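Local coordinates for protein CurD (Moorea producens 3L, PDB 5KP7) that probably catalyses an HMG-CoA synthase-type condensation and binds 4'-phosphopantetheine, at residues Lys84-Ile87 with Asp88-Ser91; Arg253-Gln256 with Asn257-Gly261; Ala302-Arg306 with Arg307-Gly311; Gly417-Lys420 with Lys421-Lys425. The protein carries 3 engineered substitutions. All blocks are in the same frame, centred on the assembly; numbering follows the deposited sequence.

Contact 1: Lys84-Ile87 with Asp88-Ser91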
loop_
_atom_site.group_PDB
_atom_site.type_symbol
_atom_site.label_atom_id
_atom_site.label_comp_id
_atom_site.label_asym_id
_atom_site.label_seq_id
_atom_site.Cartn_x
_atom_site.Cartn_y
_atom_site.Cartn_z
ATOM N N LYS A 84 3.088 1.461 -19.833
ATOM C CA LYS A 84 3.272 1.170 -21.260
ATOM C C LYS A 84 1.986 0.618 -21.926
ATOM O O LYS A 84 1.628 1.078 -23.014
ATOM C CB LYS A 84 4.491 0.245 -21.447
ATOM C CG LYS A 84 4.830 -0.207 -22.872
ATOM C CD LYS A 84 5.174 0.961 -23.753
ATOM C CE LYS A 84 5.979 0.563 -25.002
ATOM N NZ LYS A 84 5.498 -0.675 -25.665
ATOM N N PRO A 85 1.263 -0.294 -21.265
ATOM C CA PRO A 85 0.036 -0.791 -21.889
ATOM C C PRO A 85 -1.011 0.286 -22.111
ATOM O O PRO A 85 -1.744 0.223 -23.119
ATOM C CB PRO A 85 -0.459 -1.861 -20.905
ATOM C CG PRO A 85 0.747 -2.254 -20.151
ATOM C CD PRO A 85 1.541 -1.009 -20.006
ATOM N N ILE A 86 -1.062 1.274 -21.225
ATOM C CA ILE A 86 -1.967 2.411 -21.386
ATOM C C ILE A 86 -1.638 3.204 -22.637
ATOM O O ILE A 86 -2.516 3.452 -23.476
ATOM C CB ILE A 86 -1.962 3.338 -20.164
ATOM C CG1 ILE A 86 -2.530 2.592 -18.956
ATOM C CG2 ILE A 86 -2.744 4.614 -20.466
ATOM C CD1 ILE A 86 -2.508 3.359 -17.657
ATOM N N ILE A 87 -0.370 3.559 -22.780
ATOM C CA ILE A 87 0.062 4.392 -23.871
ATOM C C ILE A 87 -0.043 3.631 -25.194
ATOM O O ILE A 87 -0.430 4.225 -26.215
ATOM C CB ILE A 87 1.508 4.919 -23.654
ATOM C CG1 ILE A 87 1.625 5.670 -22.308
ATOM C CG2 ILE A 87 1.918 5.806 -24.811
ATOM C CD1 ILE A 87 0.576 6.722 -22.060
ATOM N N ASP A 88 0.290 2.348 -25.184
ATOM C CA ASP A 88 0.207 1.545 -26.420
ATOM C C ASP A 88 -1.182 1.535 -27.040
ATOM O O ASP A 88 -1.284 1.404 -28.266
ATOM C CB ASP A 88 0.573 0.097 -26.168
ATOM C CG ASP A 88 2.068 -0.131 -25.964
ATOM O OD1 ASP A 88 2.928 0.721 -26.266
ATOM O OD2 ASP A 88 2.379 -1.250 -25.530
ATOM N N ARG A 89 -2.222 1.576 -26.204
ATOM C CA ARG A 89 -3.628 1.554 -26.670
ATOM C C ARG A 89 -4.103 2.893 -27.227
ATOM O O ARG A 89 -4.982 2.929 -28.090
ATOM C CB ARG A 89 -4.559 1.095 -25.539
ATOM C CG ARG A 89 -4.513 -0.407 -25.335
ATOM C CD ARG A 89 -4.937 -0.891 -23.947
ATOM N NE ARG A 89 -6.181 -0.296 -23.407
ATOM C CZ ARG A 89 -6.292 0.465 -22.297
ATOM N NH1 ARG A 89 -5.246 0.803 -21.576
ATOM N NH2 ARG A 89 -7.502 0.920 -21.902
ATOM N N LEU A 90 -3.499 4.001 -26.797
ATOM C CA LEU A 90 -3.982 5.311 -27.223
ATOM C C LEU A 90 -3.719 5.635 -28.692
ATOM O O LEU A 90 -2.666 5.327 -29.256
ATOM C CB LEU A 90 -3.363 6.412 -26.366
ATOM C CG LEU A 90 -3.663 6.320 -24.877
ATOM C CD1 LEU A 90 -2.905 7.403 -24.116
ATOM C CD2 LEU A 90 -5.147 6.411 -24.563
ATOM N N SER A 91 -4.681 6.309 -29.313
ATOM C CA SER A 91 -4.429 6.974 -30.577
ATOM C C SER A 91 -3.327 8.034 -30.381
ATOM O O SER A 91 -3.069 8.484 -29.237
ATOM C CB SER A 91 -5.717 7.646 -31.077
ATOM O OG SER A 91 -6.063 8.751 -30.255
HETATM O O HOH W 1 -0.058 5.703 -28.691
#

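Contact 2: Arg253-Gln256 with Asn257-Gly261. With SO4 (sulfate ion), chain D.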
loop_
_atom_site.group_PDB
_atom_site.type_symbol
_atom_site.label_atom_id
_atom_site.label_comp_id
_atom_site.label_asym_id
_atom_site.label_seq_id
_atom_site.Cartn_x
_atom_site.Cartn_y
_atom_site.Cartn_z
ATOM N N ARG A 253 -14.950 9.923 9.077
ATOM C CA ARG A 253 -15.886 10.855 9.738
ATOM C C ARG A 253 -16.014 12.134 8.927
ATOM O O ARG A 253 -17.107 12.655 8.764
ATOM C CB ARG A 253 -15.455 11.184 11.166
ATOM C CG ARG A 253 -16.391 12.207 11.825
ATOM C CD ARG A 253 -16.230 12.361 13.330
ATOM N NE ARG A 253 -16.387 11.076 14.018
ATOM C CZ ARG A 253 -15.416 10.409 14.658
ATOM N NH1 ARG A 253 -14.179 10.881 14.753
ATOM N NH2 ARG A 253 -15.704 9.250 15.237
ATOM N N HIS A 254 -14.887 12.637 8.415
ATOM C CA HIS A 254 -14.885 13.854 7.603
ATOM C C HIS A 254 -15.704 13.647 6.320
ATOM O O HIS A 254 -16.520 14.498 5.934
ATOM C CB HIS A 254 -13.436 14.277 7.317
ATOM C CG HIS A 254 -13.293 15.644 6.734
ATOM N ND1 HIS A 254 -12.305 15.970 5.831
ATOM C CD2 HIS A 254 -14.015 16.772 6.915
ATOM C CE1 HIS A 254 -12.402 17.238 5.501
ATOM N NE2 HIS A 254 -13.442 17.752 6.145
ATOM N N TYR A 255 -15.533 12.486 5.690
ATOM C CA TYR A 255 -16.328 12.146 4.513
ATOM C C TYR A 255 -17.831 12.088 4.880
ATOM O O TYR A 255 -18.676 12.650 4.168
ATOM C CB TYR A 255 -15.824 10.828 3.948
ATOM C CG TYR A 255 -16.571 10.244 2.775
ATOM C CD1 TYR A 255 -17.792 9.606 2.961
ATOM C CD2 TYR A 255 -16.010 10.241 1.486
ATOM C CE1 TYR A 255 -18.470 9.026 1.897
ATOM C CE2 TYR A 255 -16.670 9.656 0.422
ATOM C CZ TYR A 255 -17.903 9.040 0.629
ATOM O OH TYR A 255 -18.580 8.446 -0.422
ATOM N N GLN A 256 -18.135 11.428 5.987
ATOM C CA GLN A 256 -19.524 11.286 6.462
ATOM C C GLN A 256 -20.168 12.649 6.713
ATOM O O GLN A 256 -21.352 12.866 6.363
ATOM C CB GLN A 256 -19.544 10.396 7.711
ATOM C CG GLN A 256 -20.913 10.093 8.273
ATOM C CD GLN A 256 -20.826 9.443 9.639
ATOM O OE1 GLN A 256 -20.596 8.242 9.768
ATOM N NE2 GLN A 256 -20.976 10.264 10.679
ATOM N N ASN A 257 -19.396 13.572 7.283
ATOM C CA ASN A 257 -19.848 14.949 7.477
ATOM C C ASN A 257 -20.194 15.659 6.171
ATOM O O ASN A 257 -21.122 16.463 6.141
ATOM C CB ASN A 257 -18.825 15.775 8.287
ATOM C CG ASN A 257 -18.716 15.327 9.739
ATOM O OD1 ASN A 257 -19.569 14.609 10.267
ATOM N ND2 ASN A 257 -17.660 15.758 10.389
ATOM N N ARG A 258 -19.502 15.314 5.097
ATOM C CA ARG A 258 -19.726 15.903 3.786
ATOM C C ARG A 258 -20.719 15.185 2.894
ATOM O O ARG A 258 -21.212 15.791 1.964
ATOM C CB ARG A 258 -18.410 16.003 3.045
ATOM C CG ARG A 258 -17.509 17.017 3.701
ATOM C CD ARG A 258 -16.133 17.014 3.126
ATOM N NE ARG A 258 -15.512 18.323 3.306
ATOM C CZ ARG A 258 -14.274 18.623 2.923
ATOM N NH1 ARG A 258 -13.495 17.689 2.384
ATOM N NH2 ARG A 258 -13.816 19.861 3.098
ATOM N N VAL A 259 -21.015 13.923 3.171
ATOM C CA VAL A 259 -21.883 13.109 2.322
ATOM C C VAL A 259 -23.078 12.646 3.180
ATOM O O VAL A 259 -23.060 11.598 3.817
ATOM C CB VAL A 259 -21.109 11.920 1.705
ATOM C CG1 VAL A 259 -21.964 11.182 0.683
ATOM C CG2 VAL A 259 -19.838 12.392 1.037
ATOM N N GLU A 260 -24.141 13.435 3.188
ATOM C CA GLU A 260 -25.220 13.217 4.149
ATOM C C GLU A 260 -25.930 11.878 3.945
ATOM O O GLU A 260 -26.321 11.537 2.840
ATOM C CB GLU A 260 -26.226 14.374 4.110
ATOM C CG GLU A 260 -27.321 14.267 5.170
ATOM C CD GLU A 260 -28.335 15.387 5.084
ATOM O OE1 GLU A 260 -29.527 15.119 5.359
ATOM O OE2 GLU A 260 -27.943 16.531 4.747
ATOM N N GLY A 261 -26.063 11.110 5.019
ATOM C CA GLY A 261 -26.797 9.844 4.987
ATOM C C GLY A 261 -25.967 8.639 4.565
ATOM O O GLY A 261 -26.494 7.531 4.465
HETATM S S SO4 D . -22.602 8.033 -1.943
HETATM O O1 SO4 D . -21.381 7.819 -1.134
HETATM O O2 SO4 D . -22.257 8.740 -3.203
HETATM O O3 SO4 D . -23.572 8.846 -1.178
HETATM O O4 SO4 D . -23.214 6.720 -2.244
HETATM O O HOH W 2 -23.830 11.564 6.813
HETATM O O HOH W 3 -21.818 12.838 10.290
#

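Contact 3: Ala302-Arg306 with Arg307-Gly311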
loop_
_atom_site.group_PDB
_atom_site.type_symbol
_atom_site.label_atom_id
_atom_site.label_comp_id
_atom_site.label_asym_id
_atom_site.label_seq_id
_atom_site.Cartn_x
_atom_site.Cartn_y
_atom_site.Cartn_z
ATOM N N ALA A 302 -18.179 -12.143 7.920
ATOM C CA ALA A 302 -18.870 -12.323 6.631
ATOM C C ALA A 302 -18.738 -11.070 5.762
ATOM O O ALA A 302 -18.507 -11.164 4.561
ATOM C CB ALA A 302 -20.339 -12.666 6.840
ATOM N N ASP A 303 -18.874 -9.894 6.393
ATOM C CA ASP A 303 -18.756 -8.635 5.690
ATOM C C ASP A 303 -17.333 -8.444 5.163
ATOM O O ASP A 303 -17.156 -7.969 4.015
ATOM C CB ASP A 303 -19.163 -7.462 6.606
ATOM C CG ASP A 303 -19.271 -6.158 5.848
ATOM O OD1 ASP A 303 -20.217 -6.000 5.019
ATOM O OD2 ASP A 303 -18.398 -5.300 6.032
ATOM N N PHE A 304 -16.331 -8.820 5.971
ATOM C CA PHE A 304 -14.936 -8.785 5.537
ATOM C C PHE A 304 -14.728 -9.617 4.256
ATOM O O PHE A 304 -14.132 -9.149 3.270
ATOM C CB PHE A 304 -14.001 -9.263 6.639
ATOM C CG PHE A 304 -12.590 -9.407 6.197
ATOM C CD1 PHE A 304 -11.791 -8.292 6.037
ATOM C CD2 PHE A 304 -12.066 -10.656 5.891
ATOM C CE1 PHE A 304 -10.478 -8.417 5.603
ATOM C CE2 PHE A 304 -10.754 -10.789 5.448
ATOM C CZ PHE A 304 -9.958 -9.672 5.306
ATOM N N GLN A 305 -15.216 -10.852 4.267
ATOM C CA GLN A 305 -14.998 -11.712 3.105
ATOM C C GLN A 305 -15.674 -11.165 1.861
ATOM O O GLN A 305 -15.125 -11.239 0.767
ATOM C CB GLN A 305 -15.440 -13.153 3.364
ATOM C CG GLN A 305 -14.910 -14.117 2.310
ATOM C CD GLN A 305 -15.254 -15.554 2.591
ATOM O OE1 GLN A 305 -14.492 -16.261 3.234
ATOM N NE2 GLN A 305 -16.450 -16.003 2.148
ATOM N N ARG A 306 -16.874 -10.619 2.028
ATOM C CA ARG A 306 -17.654 -10.110 0.899
ATOM C C ARG A 306 -17.057 -8.834 0.317
ATOM O O ARG A 306 -16.951 -8.716 -0.894
ATOM C CB ARG A 306 -19.090 -9.835 1.333
ATOM C CG ARG A 306 -19.994 -9.333 0.214
ATOM C CD ARG A 306 -21.461 -9.247 0.618
ATOM N NE ARG A 306 -21.641 -8.374 1.785
ATOM C CZ ARG A 306 -21.969 -7.080 1.773
ATOM N NH1 ARG A 306 -22.109 -6.455 2.947
ATOM N NH2 ARG A 306 -22.178 -6.402 0.642
ATOM N N ARG A 307 -16.698 -7.886 1.182
ATOM C CA ARG A 307 -16.398 -6.524 0.748
ATOM C C ARG A 307 -14.914 -6.159 0.709
ATOM O O ARG A 307 -14.546 -5.221 0.026
ATOM C CB ARG A 307 -17.137 -5.494 1.596
ATOM C CG ARG A 307 -18.663 -5.610 1.544
ATOM C CD ARG A 307 -19.347 -4.292 1.882
ATOM N NE ARG A 307 -19.150 -3.959 3.286
ATOM C CZ ARG A 307 -19.114 -2.727 3.809
ATOM N NH1 ARG A 307 -18.948 -2.592 5.112
ATOM N NH2 ARG A 307 -19.296 -1.643 3.063
ATOM N N VAL A 308 -14.093 -6.882 1.466
ATOM C CA VAL A 308 -12.694 -6.501 1.660
ATOM C C VAL A 308 -11.722 -7.542 1.093
ATOM O O VAL A 308 -10.714 -7.176 0.472
ATOM C CB VAL A 308 -12.405 -6.264 3.141
ATOM C CG1 VAL A 308 -10.989 -5.733 3.315
ATOM C CG2 VAL A 308 -13.425 -5.313 3.738
ATOM N N MET A 309 -12.002 -8.829 1.263
ATOM C CA MET A 309 -11.107 -9.842 0.737
ATOM C C MET A 309 -10.781 -9.710 -0.780
ATOM O O MET A 309 -9.636 -9.948 -1.184
ATOM C CB MET A 309 -11.636 -11.234 1.101
ATOM C CG MET A 309 -10.677 -12.345 0.891
ATOM S SD MET A 309 -9.280 -12.311 2.059
ATOM C CE MET A 309 -8.165 -12.863 0.815
ATOM N N PRO A 310 -11.759 -9.317 -1.633
ATOM C CA PRO A 310 -11.417 -9.253 -3.070
ATOM C C PRO A 310 -10.242 -8.297 -3.359
ATOM O O PRO A 310 -9.360 -8.626 -4.173
ATOM C CB PRO A 310 -12.725 -8.765 -3.719
ATOM C CG PRO A 310 -13.770 -9.346 -2.810
ATOM C CD PRO A 310 -13.214 -9.185 -1.422
ATOM N N GLY A 311 -10.203 -7.189 -2.644
ATOM C CA GLY A 311 -9.106 -6.208 -2.776
ATOM C C GLY A 311 -7.768 -6.705 -2.280
ATOM O O GLY A 311 -6.704 -6.200 -2.711
#

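Contact 4: Gly417-Lys420 with Lys421-Lys425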
loop_
_atom_site.group_PDB
_atom_site.type_symbol
_atom_site.label_atom_id
_atom_site.label_comp_id
_atom_site.label_asym_id
_atom_site.label_seq_id
_atom_site.Cartn_x
_atom_site.Cartn_y
_atom_site.Cartn_z
ATOM N N GLY A 417 18.187 -17.363 -15.227
ATOM C CA GLY A 417 16.788 -17.807 -15.258
ATOM C C GLY A 417 15.760 -16.709 -15.135
ATOM O O GLY A 417 14.685 -16.794 -15.735
ATOM N N VAL A 418 16.086 -15.680 -14.354
ATOM C CA VAL A 418 15.232 -14.510 -14.226
ATOM C C VAL A 418 15.214 -13.804 -15.562
ATOM O O VAL A 418 14.159 -13.388 -16.010
ATOM C CB VAL A 418 15.692 -13.529 -13.123
ATOM C CG1 VAL A 418 14.810 -12.278 -13.107
ATOM C CG2 VAL A 418 15.685 -14.201 -11.757
ATOM N N TRP A 419 16.370 -13.689 -16.209
ATOM C CA TRP A 419 16.430 -12.990 -17.477
ATOM C C TRP A 419 15.567 -13.658 -18.545
ATOM O O TRP A 419 14.880 -12.971 -19.309
ATOM C CB TRP A 419 17.873 -12.856 -17.981
ATOM C CG TRP A 419 17.963 -11.895 -19.109
ATOM C CD1 TRP A 419 18.121 -12.187 -20.422
ATOM C CD2 TRP A 419 17.827 -10.482 -19.025
ATOM N NE1 TRP A 419 18.153 -11.046 -21.164
ATOM C CE2 TRP A 419 17.954 -9.977 -20.335
ATOM C CE3 TRP A 419 17.636 -9.587 -17.965
ATOM C CZ2 TRP A 419 17.901 -8.623 -20.620
ATOM C CZ3 TRP A 419 17.575 -8.240 -18.245
ATOM C CH2 TRP A 419 17.709 -7.770 -19.566
ATOM N N LYS A 420 15.592 -14.988 -18.572
ATOM C CA LYS A 420 14.800 -15.753 -19.542
ATOM C C LYS A 420 13.305 -15.416 -19.448
ATOM O O LYS A 420 12.622 -15.420 -20.466
ATOM C CB LYS A 420 15.059 -17.262 -19.405
ATOM C CG LYS A 420 14.759 -18.038 -20.667
ATOM C CD LYS A 420 15.170 -19.490 -20.532
ATOM C CE LYS A 420 14.652 -20.312 -21.704
ATOM N NZ LYS A 420 14.733 -21.762 -21.419
ATOM N N LYS A 421 12.816 -15.096 -18.247
ATOM C CA LYS A 421 11.430 -14.652 -18.035
ATOM C C LYS A 421 11.138 -13.229 -18.555
ATOM O O LYS A 421 10.014 -12.955 -18.958
ATOM C CB LYS A 421 11.063 -14.705 -16.541
ATOM C CG LYS A 421 10.896 -16.103 -15.960
ATOM C CD LYS A 421 9.541 -16.680 -16.327
ATOM C CE LYS A 421 9.054 -17.681 -15.306
ATOM N NZ LYS A 421 7.647 -18.011 -15.605
ATOM N N ILE A 422 12.135 -12.345 -18.531
ATOM C CA ILE A 422 12.001 -10.938 -18.949
ATOM C C ILE A 422 12.214 -10.759 -20.460
ATOM O O ILE A 422 11.468 -10.027 -21.112
ATOM C CB ILE A 422 13.019 -10.055 -18.165
ATOM C CG1 ILE A 422 12.731 -10.134 -16.668
ATOM C CG2 ILE A 422 12.975 -8.588 -18.594
ATOM C CD1 ILE A 422 13.778 -9.450 -15.810
ATOM N N ALA A 423 13.234 -11.415 -21.008
ATOM C CA ALA A 423 13.682 -11.170 -22.391
ATOM C C ALA A 423 12.597 -11.511 -23.394
ATOM O O ALA A 423 12.064 -12.619 -23.370
ATOM C CB ALA A 423 14.939 -11.989 -22.705
ATOM N N GLY A 424 12.315 -10.588 -24.305
ATOM C CA GLY A 424 11.332 -10.814 -25.367
ATOM C C GLY A 424 9.940 -10.338 -25.009
ATOM O O GLY A 424 9.034 -10.454 -25.819
ATOM N N LYS A 425 9.756 -9.765 -23.817
ATOM C CA LYS A 425 8.426 -9.322 -23.391
ATOM C C LYS A 425 8.158 -7.834 -23.571
ATOM O O LYS A 425 7.083 -7.381 -23.259
ATOM C CB LYS A 425 8.199 -9.709 -21.946
ATOM C CG LYS A 425 8.062 -11.213 -21.762
ATOM C CD LYS A 425 7.519 -11.505 -20.373
ATOM C CE LYS A 425 7.074 -12.950 -20.220
ATOM N NZ LYS A 425 7.946 -13.941 -20.908
#

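Contact 1: Lys84-Ile87 with Asp88-Ser91
Lys84-Ile87 meets Asp88-Ser91 in a local contact along the last turn of helix 75-89, with a Lys84–Asp88 salt bridge on its polar flank and aliphatic groups turned to the mixed sheet. The lysine chain starts with CG anti to the backbone N (chi1 178°) and then bends at chi2 and chi4, which curls the ammonium round to the carboxylate. Lys84 NZ meets the syn lone pair of Asp88 OD1 at 3.0 Å and adds a weak bond to OD2 of the same acid. The lysine methylenes run along this carboxylate as well, CE of Lys84 passing 3.3 Å from Asp88 OD1. In the backbone, Asp88 N donates to Lys84 O at 2.8 Å, and Lys84 also makes a cation-pi contact with Trp442.

Beyond Asp88 the helix frays. Arg89 N divides itself weakly between Pro85 O and Ile86 O, and Leu90 N reaches Ile87 O at 3.1 Å from above the carbonyl plane. One water donates to both Ile87 O and Leu90 O, linking the loosened turn. On the inner side CD1 of Ile87 approaches CD1 of Leu90 to 4.1 Å, and both residues rest on Ile98, while Ile86 packs on strands 29-36 and 195-202. Ser91 then N-caps the following helix through Asp94 N. Near a helix C-terminus, the negative charge of Asp88 would probably be unfavourable alone, and the paired ammonium is likely to offset it.

Contact 2: Arg253-Gln256 with Asn257-Gly261
The guanidinium of Arg258 turns one face to the imidazole of His254, bringing together two flat groups that are not parallel, at the C-terminal turn of helix 237-258. NE2 of His254 sits 3.4 Å above the centre of the guanidinium of Arg258, and the two planes are 34° apart. Neither group depends on the other for its polar partners: His254 ND1 accepts from Tyr217 N, while Arg258 NH1 binds Asn215 O. The arginine chain runs extended from CG to NE, which carries its end back across the ring.

One residue further on, Val259 leaves helical geometry and folds over Tyr255 in a CH-pi contact. Its CG2 stands 3.9 Å from the centroid of the Tyr255 ring, 15° off the normal. The phenol reaches past the valine, its OH donating to O1 of a sulfate ion, probably from the crystallisation liquor, and bonding to Ser360 OG. Replacing Tyr255 by an alanine is likely to leave the Val259 methyl without its aromatic face and Ser360 OG without its phenol partner.

The backbone bonds weaken toward the end, Val259 N sharing itself between Tyr255 O and Gln256 O. At the solvent edge, one water accepts from Gln256 NE2 at 2.7 Å and donates to Asn257 OD1 at 2.9 Å.

Contact 3: Ala302-Arg306 with Arg307-Gly311
Arg307 grips Asp303 side-on at the C-terminal end of helix 297-307, using two nitrogens, one for each carboxylate oxygen. NE of Arg307 reaches OD1 of Asp303 at 2.9 Å, and NH1 of the arginine lies 2.9 Å from OD2. Both oxygens are met on their syn sides, but the carboxylate and guanidinium planes stand 50° apart, so the fork is twisted. OD1 of Asp303 also takes NH1 of Arg306 at 2.8 Å, and OD2 binds His285 NE2. The guanidinium of Arg306 is laid over the CG of Arg307, which sits 3.6 Å from CZ of Arg306. NH2 of Arg307 bonds to the carbonyls of Tyr264 and Phe268.

A leucine in place of Arg307 would probably leave both those carbonyls without this donor and Asp303 with a diminished set of positive partners.

Where the helix gives way to helix 309-318, Phe304 O accepts from Val308 N and Met309 N, from opposite faces of its plane. The Phe304 ring touches Val308 CG1 through CE1 at 3.6 Å and makes an oblique Met-aromatic contact with Met309 SD. One buried carboxylate is thus shared by two arginines, whose positive charges probably favour its ionised form.

Contact 4: Gly417-Lys420 with Lys421-Lys425
Val418 and Ile422, with Trp419 and Ala423, form two i to i+4 pairs that set apolar bumps along the last turn of helix 416-422. The first pair lies side by side, both side chains pointing the same way, and CG1 of Val418 touches CD1 of Ile422 at 4.0 Å. The ridge they make fits against Tyr72, and Ile422 continues onto Val443.

The second pair joins a broad side chain to a small one. With CG of Trp419 anti to the backbone N (chi1 -168°) and the ring turned about chi2 (-105°), the pyrrole side of the indole comes beside Ala423, whose methyl nestles there obliquely: CB of Ala423 is 3.7 Å from NE1 of Trp419 and 3.9 Å from CD1 of that indole. On the benzo side Ile422 CD1 approaches more loosely. Outside this turn the indole is held by a ring stack with Tyr412 and an edge-to-face contact with Tyr72.

The backbone gives the turn its outline. Ala423 N meets Trp419 O at 2.8 Å, almost in line with the carbonyl, while the bonds into Val418 O are weak. The chain then bends at Gly424, whose positive phi (93°) would jam a CB against the preceding carbonyl. Lys425 N closes back on Ile422 O at 3.2 Å. Lys425 folds its NZ onto Lys421 O at 3.0 Å, while the ammonium of Lys421 leads away to a salt bridge with Asp382. All this marks the end of helix 416-422 as a helix C-terminus running directly into a type II beta turn with glycine at its third position.

From the N terminus the four contacts follow in series, none nesting in or crossing another, and each closes just a turn at the end of a helix. Contact 1 ends helix 75-89 beside the sheet and hands the chain to helix 92-96. Contact 2 terminates helix 237-258, about 49 Å centre to centre from contact 4, on the opposite side of the chain's centre. Contact 3 joins helix 297-307 to helix 309-318, its nearest atoms about 11 Å from contact 2. Contact 4 leads from helix 416-422 toward strands 428-434 and 437-442. The C-terminal residues Trp442 and Val443 touch contacts 1 and 4 respectively, whose nearest atoms lie about 7 Å apart.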